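Local coordinates for protein hyaluronidase (Thermobaculum terrenum, PDB 5DIY) that probably removes N-acetylglucosamine from O-GlcNAc-modified proteins by hydrolysis, as a bacterial member of the GH84 hexosaminidase family, at residues A218-N223 and P245-H250; K380-Y385 and N443-V448; F80-G85 and I100-P105. All blocks are in the same frame, centred on the assembly; numbering follows the deposited sequence.

Contact 1: residues A218-N223 and P245-H250. With NAG (2-acetamido-2-deoxy-beta-D-glucopyranose), chain E.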
loop_
_atom_site.group_PDB
_atom_site.type_symbol
_atom_site.label_atom_id
_atom_site.label_comp_id
_atom_site.label_asym_id
_atom_site.label_seq_id
_atom_site.Cartn_x
_atom_site.Cartn_y
_atom_site.Cartn_z
ATOM N N ALA C 218 -0.267 6.439 -21.122
ATOM C CA ALA C 218 0.230 5.376 -20.241
ATOM C C ALA C 218 -0.930 4.702 -19.521
ATOM O O ALA C 218 -2.022 5.253 -19.451
ATOM C CB ALA C 218 1.204 5.946 -19.226
ATOM N N THR C 219 -0.683 3.495 -19.022
ATOM C CA THR C 219 -1.590 2.815 -18.104
ATOM C C THR C 219 -0.952 2.941 -16.731
ATOM O O THR C 219 0.244 2.726 -16.590
ATOM C CB THR C 219 -1.755 1.325 -18.469
ATOM O OG1 THR C 219 -2.092 1.209 -19.855
ATOM C CG2 THR C 219 -2.856 0.672 -17.627
ATOM N N LEU C 220 -1.731 3.320 -15.728
ATOM C CA LEU C 220 -1.186 3.494 -14.386
ATOM C C LEU C 220 -1.189 2.181 -13.616
ATOM O O LEU C 220 -2.231 1.535 -13.478
ATOM C CB LEU C 220 -1.947 4.559 -13.598
ATOM C CG LEU C 220 -1.556 6.016 -13.849
ATOM C CD1 LEU C 220 -2.629 6.919 -13.254
ATOM C CD2 LEU C 220 -0.183 6.345 -13.266
ATOM N N TRP C 221 -0.005 1.790 -13.153
ATOM C CA TRP C 221 0.170 0.765 -12.130
ATOM C C TRP C 221 0.231 1.578 -10.849
ATOM O O TRP C 221 1.276 2.115 -10.510
ATOM C CB TRP C 221 1.486 0.006 -12.368
ATOM C CG TRP C 221 1.823 -1.104 -11.399
ATOM C CD1 TRP C 221 1.605 -1.135 -10.045
ATOM C CD2 TRP C 221 2.479 -2.335 -11.720
ATOM N NE1 TRP C 221 2.068 -2.309 -9.520
ATOM C CE2 TRP C 221 2.612 -3.065 -10.519
ATOM C CE3 TRP C 221 2.960 -2.897 -12.909
ATOM C CZ2 TRP C 221 3.204 -4.328 -10.470
ATOM C CZ3 TRP C 221 3.554 -4.151 -12.862
ATOM C CH2 TRP C 221 3.668 -4.855 -11.648
ATOM N N ASP C 222 -0.885 1.685 -10.140
ATOM C CA ASP C 222 -0.940 2.549 -8.971
ATOM C C ASP C 222 -0.699 1.710 -7.720
ATOM O O ASP C 222 -1.509 0.841 -7.381
ATOM C CB ASP C 222 -2.279 3.290 -8.908
ATOM C CG ASP C 222 -2.179 4.624 -8.184
ATOM O OD1 ASP C 222 -1.136 4.912 -7.559
ATOM O OD2 ASP C 222 -3.148 5.411 -8.251
ATOM N N ASN C 223 0.417 1.969 -7.043
ATOM C CA ASN C 223 0.839 1.182 -5.886
ATOM C C ASN C 223 0.191 1.682 -4.603
ATOM O O ASN C 223 0.859 2.202 -3.704
ATOM C CB ASN C 223 2.371 1.184 -5.752
ATOM C CG ASN C 223 3.055 0.286 -6.759
ATOM O OD1 ASN C 223 3.906 0.731 -7.523
ATOM N ND2 ASN C 223 2.728 -0.986 -6.735
ATOM N N PRO C 245 -8.539 14.929 -10.979
ATOM C CA PRO C 245 -9.846 14.593 -11.580
ATOM C C PRO C 245 -9.849 14.363 -13.100
ATOM O O PRO C 245 -10.762 13.708 -13.603
ATOM C CB PRO C 245 -10.720 15.806 -11.241
ATOM C CG PRO C 245 -10.086 16.438 -10.056
ATOM C CD PRO C 245 -8.622 16.120 -10.105
ATOM N N GLU C 246 -8.853 14.900 -13.809
ATOM C CA GLU C 246 -8.772 14.812 -15.264
ATOM C C GLU C 246 -7.592 13.961 -15.763
ATOM O O GLU C 246 -7.161 14.119 -16.909
ATOM C CB GLU C 246 -8.718 16.232 -15.849
ATOM C CG GLU C 246 -9.786 17.164 -15.283
ATOM C CD GLU C 246 -9.884 18.504 -15.994
ATOM O OE1 GLU C 246 -10.970 19.127 -15.918
ATOM O OE2 GLU C 246 -8.892 18.945 -16.622
ATOM N N LEU C 247 -7.085 13.048 -14.925
ATOM C CA LEU C 247 -6.088 12.054 -15.368
ATOM C C LEU C 247 -6.569 11.219 -16.557
ATOM O O LEU C 247 -5.758 10.845 -17.418
ATOM C CB LEU C 247 -5.700 11.082 -14.241
ATOM C CG LEU C 247 -4.674 11.498 -13.184
ATOM C CD1 LEU C 247 -4.529 10.379 -12.165
ATOM C CD2 LEU C 247 -3.324 11.834 -13.811
ATOM N N HIS C 248 -7.872 10.923 -16.593
ATOM C CA HIS C 248 -8.462 10.121 -17.675
ATOM C C HIS C 248 -8.159 10.654 -19.084
ATOM O O HIS C 248 -8.046 9.875 -20.023
ATOM C CB HIS C 248 -9.974 9.928 -17.475
ATOM C CG HIS C 248 -10.773 11.192 -17.522
ATOM N ND1 HIS C 248 -11.203 11.760 -18.701
ATOM C CD2 HIS C 248 -11.249 11.981 -16.530
ATOM C CE1 HIS C 248 -11.896 12.851 -18.435
ATOM N NE2 HIS C 248 -11.939 13.005 -17.124
ATOM N N THR C 249 -8.010 11.971 -19.210
ATOM C CA THR C 249 -7.569 12.602 -20.466
ATOM C C THR C 249 -6.208 12.087 -20.969
ATOM O O THR C 249 -6.012 11.970 -22.174
ATOM C CB THR C 249 -7.541 14.143 -20.312
ATOM O OG1 THR C 249 -8.858 14.603 -19.987
ATOM C CG2 THR C 249 -7.070 14.846 -21.588
ATOM N N HIS C 250 -5.289 11.762 -20.059
ATOM C CA HIS C 250 -3.927 11.338 -20.430
ATOM C C HIS C 250 -3.579 9.889 -20.092
ATOM O O HIS C 250 -2.463 9.449 -20.368
ATOM C CB HIS C 250 -2.912 12.287 -19.784
ATOM C CG HIS C 250 -3.204 13.725 -20.060
ATOM N ND1 HIS C 250 -3.862 14.534 -19.160
ATOM C CD2 HIS C 250 -3.000 14.480 -21.164
ATOM C CE1 HIS C 250 -4.020 15.736 -19.684
ATOM N NE2 HIS C 250 -3.505 15.729 -20.900
HETATM C C1 NAG E . 7.654 -2.342 -6.948
HETATM C C2 NAG E . 7.014 -3.496 -7.744
HETATM C C3 NAG E . 5.724 -4.046 -7.129
HETATM C C4 NAG E . 5.696 -3.786 -5.632
HETATM C C5 NAG E . 5.703 -2.283 -5.404
HETATM C C6 NAG E . 5.687 -1.901 -3.915
HETATM C C7 NAG E . 6.072 -2.126 -9.578
HETATM C C8 NAG E . 6.020 -1.965 -11.071
HETATM N N2 NAG E . 6.826 -3.139 -9.146
HETATM O O3 NAG E . 5.643 -5.450 -7.397
HETATM O O4 NAG E . 4.500 -4.318 -5.061
HETATM O O5 NAG E . 6.775 -1.618 -6.079
HETATM O O6 NAG E . 6.743 -2.533 -3.188
HETATM O O7 NAG E . 5.470 -1.370 -8.827
HETATM O O HOH W 1 0.229 9.004 -19.802
#
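The indole of Trp221, on the seventh strand of a TIM barrel (218-222), carries the acetamido group of the bound N-acetylglucosamine on one face: methyl carbon C8 of the sugar lies 3.4 Å above the ring plane, over its centre, in a CH-pi arrangement. The acetamido oxygen O7 lies over the same face, 3.6 Å from Trp221 NE1. The rings of Phe191, which meets the indole edge-to-face, and Phe117, with its plane turned about 60°, enclose the tryptophan further. On the far side of the strand the His250 imidazole has Thr249 CG2 over one face, near the rim.

Residues 245-250 end the long loop leading from this strand into the eighth, 251-256. Successive side chains of 218-222 serve different sides of the wall. Trp221 holds CG anti to its own backbone nitrogen (chi1 -180°), reaching the sugar site that Asn223, Asp228 and Asn257 also line. Replacing Trp221 with alanine removes the indole, and the acetamido methyl would probably lose its flat support and be freer to shift in the site. Leu220 turns outward, where its CD1 meets Leu247 CD1 at 4.1 Å, the two side chains crossing at about a right angle. Met207 of helix 204-214 touches both leucines, so strand, loop and helix share one apolar patch. Asp222 faces the same loop: one carboxylate oxygen pairs with Arg243 in a salt bridge, the other is hydrogen-bonded to Tyr240.

At the start of the strand the backbones stand too far apart for a direct bond, Ala218 N being 3.8 Å from His250 O. A water spans the gap, accepting from Ala218 N at 2.9 Å and donating to His250 O at 2.8 Å.

Contact 2: residues K380-Y385 and N443-V448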
loop_
_atom_site.group_PDB
_atom_site.type_symbol
_atom_site.label_atom_id
_atom_site.label_comp_id
_atom_site.label_asym_id
_atom_site.label_seq_id
_atom_site.Cartn_x
_atom_site.Cartn_y
_atom_site.Cartn_z
ATOM N N LYS C 380 -5.124 -1.156 21.143
ATOM C CA LYS C 380 -5.518 -1.293 22.553
ATOM C C LYS C 380 -4.331 -1.123 23.497
ATOM O O LYS C 380 -4.445 -0.437 24.507
ATOM C CB LYS C 380 -6.229 -2.633 22.839
ATOM C CG LYS C 380 -6.393 -2.913 24.332
ATOM C CD LYS C 380 -7.612 -3.744 24.677
ATOM C CE LYS C 380 -7.791 -3.820 26.193
ATOM N NZ LYS C 380 -6.615 -4.440 26.871
ATOM N N LEU C 381 -3.206 -1.755 23.182
ATOM C CA LEU C 381 -1.997 -1.594 23.996
ATOM C C LEU C 381 -1.599 -0.116 24.159
ATOM O O LEU C 381 -1.381 0.342 25.280
ATOM C CB LEU C 381 -0.830 -2.421 23.429
ATOM C CG LEU C 381 -0.556 -3.835 23.988
ATOM C CD1 LEU C 381 -1.785 -4.537 24.562
ATOM C CD2 LEU C 381 0.125 -4.711 22.945
ATOM N N TRP C 382 -1.535 0.632 23.055
ATOM C CA TRP C 382 -1.191 2.066 23.136
ATOM C C TRP C 382 -2.194 2.818 24.014
ATOM O O TRP C 382 -1.815 3.716 24.757
ATOM C CB TRP C 382 -1.124 2.721 21.746
ATOM C CG TRP C 382 0.112 2.414 20.929
ATOM C CD1 TRP C 382 0.144 1.858 19.686
ATOM C CD2 TRP C 382 1.476 2.682 21.282
ATOM N NE1 TRP C 382 1.442 1.744 19.246
ATOM C CE2 TRP C 382 2.279 2.246 20.205
ATOM C CE3 TRP C 382 2.099 3.236 22.408
ATOM C CZ2 TRP C 382 3.676 2.348 20.220
ATOM C CZ3 TRP C 382 3.486 3.337 22.423
ATOM C CH2 TRP C 382 4.259 2.894 21.334
ATOM N N THR C 383 -3.465 2.423 23.930
ATOM C CA THR C 383 -4.538 2.972 24.765
ATOM C C THR C 383 -4.340 2.658 26.255
ATOM O O THR C 383 -4.517 3.544 27.099
ATOM C CB THR C 383 -5.917 2.452 24.302
ATOM O OG1 THR C 383 -6.019 2.573 22.873
ATOM C CG2 THR C 383 -7.058 3.218 24.971
ATOM N N ASP C 384 -3.965 1.416 26.567
ATOM C CA ASP C 384 -3.621 1.019 27.944
ATOM C C ASP C 384 -2.502 1.896 28.503
ATOM O O ASP C 384 -2.531 2.282 29.673
ATOM C CB ASP C 384 -3.163 -0.454 28.026
ATOM C CG ASP C 384 -4.281 -1.458 27.763
ATOM O OD1 ASP C 384 -5.467 -1.153 27.972
ATOM O OD2 ASP C 384 -3.953 -2.584 27.344
ATOM N N TYR C 385 -1.525 2.224 27.659
ATOM C CA TYR C 385 -0.360 2.992 28.108
ATOM C C TYR C 385 -0.721 4.463 28.346
ATOM O O TYR C 385 -0.250 5.069 29.315
ATOM C CB TYR C 385 0.812 2.864 27.129
ATOM C CG TYR C 385 1.189 1.448 26.724
ATOM C CD1 TYR C 385 0.786 0.320 27.469
ATOM C CD2 TYR C 385 1.977 1.230 25.597
ATOM C CE1 TYR C 385 1.140 -0.964 27.079
ATOM C CE2 TYR C 385 2.342 -0.049 25.208
ATOM C CZ TYR C 385 1.918 -1.144 25.949
ATOM O OH TYR C 385 2.283 -2.414 25.554
ATOM N N ASN C 443 6.117 8.863 21.402
ATOM C CA ASN C 443 6.846 10.098 21.734
ATOM C C ASN C 443 6.177 10.863 22.879
ATOM O O ASN C 443 6.861 11.452 23.704
ATOM C CB ASN C 443 7.020 11.017 20.508
ATOM C CG ASN C 443 7.862 10.393 19.392
ATOM O OD1 ASN C 443 8.666 9.486 19.609
ATOM N ND2 ASN C 443 7.672 10.892 18.177
ATOM N N PHE C 444 4.846 10.831 22.935
ATOM C CA PHE C 444 4.118 11.434 24.047
ATOM C C PHE C 444 4.461 10.737 25.361
ATOM O O PHE C 444 4.780 11.397 26.341
ATOM C CB PHE C 444 2.603 11.412 23.809
ATOM C CG PHE C 444 1.800 11.991 24.949
ATOM C CD1 PHE C 444 1.866 13.353 25.238
ATOM C CD2 PHE C 444 0.972 11.175 25.730
ATOM C CE1 PHE C 444 1.128 13.897 26.289
ATOM C CE2 PHE C 444 0.238 11.706 26.784
ATOM C CZ PHE C 444 0.315 13.070 27.065
ATOM N N LEU C 445 4.418 9.409 25.361
ATOM C CA LEU C 445 4.748 8.616 26.552
ATOM C C LEU C 445 6.194 8.806 27.019
ATOM O O LEU C 445 6.455 8.921 28.227
ATOM C CB LEU C 445 4.424 7.128 26.314
ATOM C CG LEU C 445 2.928 6.828 26.147
ATOM C CD1 LEU C 445 2.685 5.397 25.687
ATOM C CD2 LEU C 445 2.154 7.125 27.421
ATOM N N GLN C 446 7.130 8.863 26.074
ATOM C CA GLN C 446 8.527 9.137 26.402
ATOM C C GLN C 446 8.678 10.502 27.084
ATOM O O GLN C 446 9.481 10.656 28.005
ATOM C CB GLN C 446 9.408 9.078 25.150
ATOM C CG GLN C 446 10.914 9.204 25.403
ATOM C CD GLN C 446 11.497 7.987 26.109
ATOM O OE1 GLN C 446 11.397 6.868 25.619
ATOM N NE2 GLN C 446 12.100 8.200 27.258
ATOM N N GLN C 447 7.905 11.482 26.625
ATOM C CA GLN C 447 7.925 12.817 27.204
ATOM C C GLN C 447 7.300 12.844 28.609
ATOM O O GLN C 447 7.737 13.627 29.456
ATOM C CB GLN C 447 7.256 13.833 26.255
ATOM C CG GLN C 447 7.411 15.302 26.657
ATOM C CD GLN C 447 8.842 15.717 26.963
ATOM O OE1 GLN C 447 9.122 16.342 27.989
ATOM N NE2 GLN C 447 9.754 15.370 26.086
ATOM N N VAL C 448 6.312 11.983 28.870
ATOM C CA VAL C 448 5.828 11.773 30.252
ATOM C C VAL C 448 6.994 11.346 31.148
ATOM O O VAL C 448 7.175 11.888 32.237
ATOM C CB VAL C 448 4.694 10.717 30.355
ATOM C CG1 VAL C 448 4.261 10.523 31.808
ATOM C CG2 VAL C 448 3.499 11.107 29.485
#
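In the C-terminal helical part of the chain, helix 373-398 packs against helix 440-451, and between 380-385 and 443-448 Leu445 carries the contact. It leaves its helix with CG anti to the carbonyl carbon (chi1 -66°) and sends its two methyl groups to different parts of the facing helix. CD1 enters the notch between Trp382 and Tyr385, residues three apart on that helix. It comes within 3.5 Å of Tyr385 CB, a close apolar approach near the base of the side chain, and also lies at the edge of the tyrosine ring. On the other side of the notch CD1 meets the six-membered part of the indole edge-on, in its plane, 3.9 Å from Trp382 CZ3. The second methyl, CD2, rests instead against backbone, 3.7 Å from Tyr385 O. The contact is thus wholly apolar in its side chains.

The tyrosine ring itself lies back along its own helix, with Leu381 O 3.0 Å above its plane, over the centre; its CB points toward Leu445, and the phenol turns off in another direction. On another flank of the same helix, Lys380 NZ forms a salt bridge with Asp384 OD2 at 3.3 Å, one turn on, Asp384 OD2 accepting through its syn lone pair.

Both segments run in the same general direction, and the chain between them includes helix 412-428. That helix closes the group: its Leu426 touches Leu445, while Tyr421 and Val425 touch Tyr385. Farther along helix 373-398, Ala389 meets Leu445, Leu386 meets Phe444, and Phe393 meets both Phe444 and Val448; Phe432 packs edge-to-face with Trp382.

Contact 3: residues F80-G85 and I100-P105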
loop_
_atom_site.group_PDB
_atom_site.type_symbol
_atom_site.label_atom_id
_atom_site.label_comp_id
_atom_site.label_asym_id
_atom_site.label_seq_id
_atom_site.Cartn_x
_atom_site.Cartn_y
_atom_site.Cartn_z
ATOM N N PHE C 80 -2.922 -12.488 -18.066
ATOM C CA PHE C 80 -1.838 -13.274 -17.503
ATOM C C PHE C 80 -0.555 -12.502 -17.737
ATOM O O PHE C 80 -0.244 -12.168 -18.884
ATOM C CB PHE C 80 -1.736 -14.653 -18.165
ATOM C CG PHE C 80 -0.540 -15.443 -17.710
ATOM C CD1 PHE C 80 -0.554 -16.102 -16.489
ATOM C CD2 PHE C 80 0.617 -15.489 -18.481
ATOM C CE1 PHE C 80 0.559 -16.807 -16.050
ATOM C CE2 PHE C 80 1.728 -16.194 -18.051
ATOM C CZ PHE C 80 1.701 -16.855 -16.838
ATOM N N ALA C 81 0.192 -12.223 -16.672
ATOM C CA ALA C 81 1.497 -11.579 -16.807
ATOM C C ALA C 81 2.649 -12.535 -16.513
ATOM O O ALA C 81 2.505 -13.489 -15.747
ATOM C CB ALA C 81 1.590 -10.349 -15.923
ATOM N N ILE C 82 3.788 -12.244 -17.136
ATOM C CA ILE C 82 5.031 -12.990 -16.976
ATOM C C ILE C 82 6.165 -11.958 -16.809
ATOM O O ILE C 82 6.100 -10.867 -17.379
ATOM C CB ILE C 82 5.254 -13.949 -18.186
ATOM C CG1 ILE C 82 6.416 -14.921 -17.945
ATOM C CG2 ILE C 82 5.438 -13.193 -19.500
ATOM C CD1 ILE C 82 6.050 -16.089 -17.054
ATOM N N SER C 83 7.172 -12.300 -16.006
ATOM C CA SER C 83 8.295 -11.417 -15.704
ATOM C C SER C 83 9.607 -12.166 -15.956
ATOM O O SER C 83 10.128 -12.818 -15.049
ATOM C CB SER C 83 8.215 -10.939 -14.255
ATOM O OG SER C 83 6.996 -10.260 -14.025
ATOM N N PRO C 84 10.132 -12.096 -17.200
ATOM C CA PRO C 84 11.312 -12.858 -17.605
ATOM C C PRO C 84 12.656 -12.127 -17.500
ATOM O O PRO C 84 13.696 -12.728 -17.794
ATOM C CB PRO C 84 11.009 -13.155 -19.074
ATOM C CG PRO C 84 10.333 -11.911 -19.537
ATOM C CD PRO C 84 9.529 -11.407 -18.362
ATOM N N GLY C 85 12.640 -10.869 -17.056
ATOM C CA GLY C 85 13.786 -9.976 -17.188
ATOM C C GLY C 85 15.004 -10.233 -16.315
ATOM O O GLY C 85 16.043 -9.612 -16.539
ATOM N N ILE C 100 6.447 -18.124 -25.425
ATOM C CA ILE C 100 5.214 -18.463 -26.155
ATOM C C ILE C 100 4.644 -19.809 -25.698
ATOM O O ILE C 100 3.422 -19.972 -25.616
ATOM C CB ILE C 100 5.430 -18.436 -27.695
ATOM C CG1 ILE C 100 5.742 -17.007 -28.181
ATOM C CG2 ILE C 100 4.230 -19.010 -28.449
ATOM C CD1 ILE C 100 4.590 -16.021 -28.147
ATOM N N ARG C 101 5.525 -20.757 -25.389
ATOM C CA ARG C 101 5.117 -22.055 -24.846
ATOM C C ARG C 101 4.472 -21.886 -23.463
ATOM O O ARG C 101 3.428 -22.476 -23.181
ATOM C CB ARG C 101 6.328 -22.989 -24.771
ATOM C CG ARG C 101 6.010 -24.478 -24.749
ATOM C CD ARG C 101 7.279 -25.337 -24.726
ATOM N NE ARG C 101 8.288 -24.857 -25.679
ATOM C CZ ARG C 101 9.496 -24.361 -25.382
ATOM N NH1 ARG C 101 9.952 -24.281 -24.126
ATOM N NH2 ARG C 101 10.278 -23.943 -26.374
ATOM N N LYS C 102 5.090 -21.060 -22.619
ATOM C CA LYS C 102 4.574 -20.762 -21.273
ATOM C C LYS C 102 3.154 -20.178 -21.289
ATOM O O LYS C 102 2.308 -20.582 -20.484
ATOM C CB LYS C 102 5.534 -19.804 -20.541
ATOM C CG LYS C 102 5.122 -19.378 -19.139
ATOM C CD LYS C 102 4.795 -20.563 -18.244
ATOM C CE LYS C 102 4.816 -20.177 -16.771
ATOM N NZ LYS C 102 6.202 -19.957 -16.263
ATOM N N ILE C 103 2.902 -19.235 -22.200
ATOM C CA ILE C 103 1.599 -18.559 -22.277
ATOM C C ILE C 103 0.537 -19.288 -23.122
ATOM O O ILE C 103 -0.634 -18.919 -23.058
ATOM C CB ILE C 103 1.723 -17.077 -22.738
ATOM C CG1 ILE C 103 2.179 -16.947 -24.196
ATOM C CG2 ILE C 103 2.681 -16.315 -21.825
ATOM C CD1 ILE C 103 1.754 -15.646 -24.835
ATOM N N THR C 104 0.934 -20.304 -23.899
ATOM C CA THR C 104 -0.000 -21.014 -24.790
ATOM C C THR C 104 -1.248 -21.570 -24.083
ATOM O O THR C 104 -2.351 -21.363 -24.580
ATOM C CB THR C 104 0.709 -22.119 -25.616
ATOM O OG1 THR C 104 1.569 -21.501 -26.580
ATOM C CG2 THR C 104 -0.284 -23.008 -26.362
ATOM N N PRO C 105 -1.086 -22.267 -22.935
ATOM C CA PRO C 105 -2.287 -22.709 -22.190
ATOM C C PRO C 105 -3.302 -21.584 -21.920
ATOM O O PRO C 105 -4.509 -21.818 -21.989
ATOM C CB PRO C 105 -1.711 -23.243 -20.876
ATOM C CG PRO C 105 -0.319 -23.670 -21.211
ATOM C CD PRO C 105 0.158 -22.767 -22.315
#
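Apolar contact joins Phe80 to Ile103: the methyl carbon CG2 of Ile103 meets the phenyl ring obliquely, 3.9 Å from Phe80 CE2 and hardly farther from its neighbour CD2. The ring also stacks on Phe106, one turn beyond Ile103 on the same helix. Further along the strand, Ile82 reaches out with CG1 anti to the backbone nitrogen (chi1 -170°) and lays CD1 against the alkyl chain of Lys102, 4.0 Å from Lys102 CG. Bends in the lysine (chi2 52°, chi4 -73°) fold its buried chain so that NZ, too, lies 4.0 Å from Ile82 CD1.

Polar interaction is concentrated at the end of that lysine. Three backbone oxygens, those of Tyr47, Trp52 and Glu54, accept hydrogen bonds from NZ, and Tyr56 adds a cation-pi contact, so the buried ammonium is well provided for.

Within the helix, Thr104 OG1 donates to Ile100 O at 2.6 Å, tilted out of the carbonyl plane, just before Pro105, whose nitrogen has no bond to the preceding turn and where the helix kinks.

Strand 77-82, helix 93-108 and strand 113-117 form a beta-alpha-beta crossover. Outward side chains of a strand packing on the helix that follows it are the pattern repeated around a TIM barrel, here at the third strand.

Along the chain contact 3 comes first, then contact 1, then contact 2. Contacts 3 and 1 belong to the same closed eight-stranded parallel barrel, on its third and seventh strands; their centres are 26 Å apart, with nearest atoms about 7 Å from each other. Contact 1 reaches the sugar directly, whereas in contact 3 the side chain of Ile82 stays about 14 Å from it. Contact 2 lies in the helical C-terminal part, across the centre of the chain from both, its centre 41 Å from that of contact 1 and 51 Å from that of contact 3. The barrel thus carries the sugar site, while contact 2 knits together a separate group of helices.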